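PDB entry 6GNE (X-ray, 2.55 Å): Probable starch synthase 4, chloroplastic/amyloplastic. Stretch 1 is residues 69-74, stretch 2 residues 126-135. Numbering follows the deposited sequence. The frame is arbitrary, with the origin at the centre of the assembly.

Stretch 1 (69-74) TVVESY
Stretch 2 126-135: RAALELLLQS

How do the two stretches lie against each other? Residues 69-74 are extended, phi from -67° to -132° and psi from 113° to 149°, while 126-134 form a helix with phi near -60° and psi between -34° and -58°, apart from Gln134, whose psi relaxes to -18°. Their N-to-C directions make an angle of 136°, and the axes approach to 7.7 Å. Register is set by Ser73 CA lying 5.3 Å from Ala127 CA, and Val71 CA 6.4 Å from Leu131 CA. Together they bury 403 Å², counting both sides.

Why is the approach so close at Ser73? Ser73 and Ala127 both have small side chains, which lets their CA atoms lie 5.3 Å apart. Ser73, with chi1 t (178°), places OG 3.3 Å from Ala127 CA and 3.4 Å from Ala127 CB; this is packing, and the geometry between OG and the Ala127 backbone nitrogen is too poor for a hydrogen bond. Two residues back along stretch 1, where the helix has advanced one turn to Leu131, Val71 points its CA-to-CB bond toward the helix. Its chi1 of 172° (t) sets Val71 CG1 4.0 Å from Glu130 CG and 3.7 Å from Gln134 OE1, while Val71 CG2 reaches Leu131 CD1 at 4.5 Å. Leu131 (chi1 162°, t; chi2 65°, p) offers that methyl from a sideways CB, so two buried branched side chains meet.

What do the long polar side chains do? Gln134, with chi1 -75° (m), chi2 -175° (t) and chi3 37°, extends to the strand, where NE2 donates a weak hydrogen bond to Glu72 O at 3.1 Å and an angle of 129°. Gln134 NE2 also donates to Glu130 OE1 at 3.3 Å and 160°, so one amide group links the strand backbone to the helix's own carboxylate. Glu130 (chi1 -157°, t; chi2 61°, p; chi3 -108°) brings its aliphatic CG within 3.1 Å of Glu72 O. Glu72's own side chain (chi1 -60°, m; chi2 -144°) leads away, leaving its carbonyl to make the contact.

How does the contact finish at Tyr74? Tyr74 CA-to-CB points toward the helix, but with chi1 177° (t) the end of the side chain leads away, and chi2 -85° sets the tilt of the ring. Arg126 follows it with chi1 -178° (t), chi2 65° (p), chi3 -167° (t) and chi4 -97°, bringing NH1 3.3 Å from Tyr74 CD1, oblique to the ring, with Tyr74 CB over one guanidinium face. A long salt bridge, Arg126 NH2 to Glu130 OE2 at 3.9 Å, spans one helical turn, and Arg126 NE and NH1 are hydrogen-bonded elsewhere in the structure, so both are satisfied.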

# COMPACT_ATOMS: atom_id res chain seq x y z
N THR A 69 -23.44 18.21 13.87
CA THR A 69 -24.16 17.90 12.63
C THR A 69 -24.20 16.39 12.33
O THR A 69 -23.17 15.79 12.03
CB THR A 69 -23.53 18.60 11.39
OG1 THR A 69 -22.18 18.97 11.68
CG2 THR A 69 -24.33 19.85 10.94
N VAL A 70 -25.39 15.80 12.40
CA VAL A 70 -25.62 14.44 11.89
C VAL A 70 -25.83 14.55 10.36
O VAL A 70 -26.35 15.55 9.87
CB VAL A 70 -26.80 13.74 12.63
CG1 VAL A 70 -27.03 12.33 12.09
CG2 VAL A 70 -26.53 13.69 14.14
N VAL A 71 -25.37 13.53 9.61
CA VAL A 71 -25.52 13.50 8.15
C VAL A 71 -26.29 12.23 7.77
O VAL A 71 -25.81 11.10 7.97
CB VAL A 71 -24.17 13.57 7.41
CG1 VAL A 71 -24.35 13.34 5.91
CG2 VAL A 71 -23.49 14.91 7.66
N GLU A 72 -27.50 12.46 7.25
CA GLU A 72 -28.37 11.39 6.79
C GLU A 72 -27.89 10.90 5.43
O GLU A 72 -27.59 11.70 4.56
CB GLU A 72 -29.82 11.86 6.71
CG GLU A 72 -30.36 12.34 8.05
CD GLU A 72 -31.82 11.98 8.26
OE1 GLU A 72 -32.10 11.25 9.24
OE2 GLU A 72 -32.66 12.42 7.45
N SER A 73 -27.82 9.58 5.27
CA SER A 73 -27.27 8.92 4.08
C SER A 73 -28.21 7.83 3.59
O SER A 73 -28.87 7.18 4.40
CB SER A 73 -25.92 8.32 4.45
OG SER A 73 -25.33 7.63 3.39
N TYR A 74 -28.22 7.60 2.29
CA TYR A 74 -29.10 6.59 1.70
C TYR A 74 -28.54 5.19 1.72
O TYR A 74 -27.38 4.99 1.45
CB TYR A 74 -29.41 7.00 0.24
CG TYR A 74 -30.27 6.04 -0.56
CD1 TYR A 74 -29.71 4.94 -1.24
CD2 TYR A 74 -31.66 6.25 -0.69
CE1 TYR A 74 -30.50 4.07 -1.99
CE2 TYR A 74 -32.46 5.38 -1.44
CZ TYR A 74 -31.87 4.31 -2.10
OH TYR A 74 -32.64 3.45 -2.82
N ARG A 126 -21.21 6.02 -0.42
CA ARG A 126 -22.39 6.88 -0.53
C ARG A 126 -22.36 7.97 0.53
O ARG A 126 -22.43 9.15 0.20
CB ARG A 126 -23.69 6.08 -0.41
CG ARG A 126 -24.97 6.90 -0.56
CD ARG A 126 -25.06 7.47 -1.97
NE ARG A 126 -26.09 8.50 -2.11
CZ ARG A 126 -27.32 8.32 -2.57
NH1 ARG A 126 -27.80 7.11 -2.88
NH2 ARG A 126 -28.12 9.37 -2.67
N ALA A 127 -22.23 7.55 1.79
CA ALA A 127 -22.16 8.48 2.90
C ALA A 127 -21.05 9.51 2.74
O ALA A 127 -21.23 10.66 3.16
CB ALA A 127 -22.01 7.73 4.22
N ALA A 128 -19.92 9.13 2.14
CA ALA A 128 -18.81 10.08 1.91
C ALA A 128 -19.19 11.23 0.99
O ALA A 128 -18.92 12.40 1.28
CB ALA A 128 -17.59 9.36 1.37
N LEU A 129 -19.82 10.90 -0.12
CA LEU A 129 -20.36 11.92 -1.04
C LEU A 129 -21.45 12.78 -0.40
O LEU A 129 -21.49 13.99 -0.62
CB LEU A 129 -20.89 11.26 -2.32
CG LEU A 129 -19.76 10.72 -3.20
CD1 LEU A 129 -20.34 9.89 -4.33
CD2 LEU A 129 -18.87 11.86 -3.69
N GLU A 130 -22.30 12.15 0.39
CA GLU A 130 -23.35 12.83 1.14
C GLU A 130 -22.77 13.85 2.12
O GLU A 130 -23.23 14.96 2.19
CB GLU A 130 -24.21 11.79 1.87
CG GLU A 130 -25.60 12.23 2.23
CD GLU A 130 -26.42 12.59 1.03
OE1 GLU A 130 -26.67 13.79 0.85
OE2 GLU A 130 -26.80 11.66 0.26
N LEU A 131 -21.72 13.48 2.83
CA LEU A 131 -21.03 14.42 3.71
C LEU A 131 -20.54 15.63 2.93
O LEU A 131 -20.69 16.75 3.40
CB LEU A 131 -19.88 13.75 4.47
CG LEU A 131 -18.77 14.61 5.11
CD1 LEU A 131 -19.30 15.50 6.24
CD2 LEU A 131 -17.65 13.71 5.61
N LEU A 132 -19.97 15.42 1.75
CA LEU A 132 -19.50 16.54 0.91
C LEU A 132 -20.64 17.50 0.49
O LEU A 132 -20.54 18.73 0.67
CB LEU A 132 -18.74 16.03 -0.32
CG LEU A 132 -17.38 15.40 -0.03
CD1 LEU A 132 -16.76 14.88 -1.31
CD2 LEU A 132 -16.43 16.38 0.66
N LEU A 133 -21.71 16.91 -0.05
CA LEU A 133 -22.89 17.65 -0.48
C LEU A 133 -23.40 18.48 0.69
O LEU A 133 -23.46 19.70 0.60
CB LEU A 133 -23.98 16.69 -0.99
CG LEU A 133 -25.34 17.28 -1.39
CD1 LEU A 133 -25.26 18.17 -2.64
CD2 LEU A 133 -26.38 16.18 -1.59
N GLN A 134 -23.71 17.82 1.80
CA GLN A 134 -24.36 18.47 2.95
C GLN A 134 -23.53 19.54 3.66
O GLN A 134 -24.11 20.34 4.37
CB GLN A 134 -24.91 17.43 3.95
CG GLN A 134 -26.19 16.77 3.44
CD GLN A 134 -26.86 15.82 4.42
OE1 GLN A 134 -26.87 16.06 5.65
NE2 GLN A 134 -27.41 14.73 3.89
N SER A 135 -22.22 19.58 3.48
CA SER A 135 -21.38 20.68 4.00
C SER A 135 -21.11 21.76 2.96
O SER A 135 -20.29 22.64 3.19
CB SER A 135 -20.04 20.16 4.52
OG SER A 135 -19.79 18.83 4.12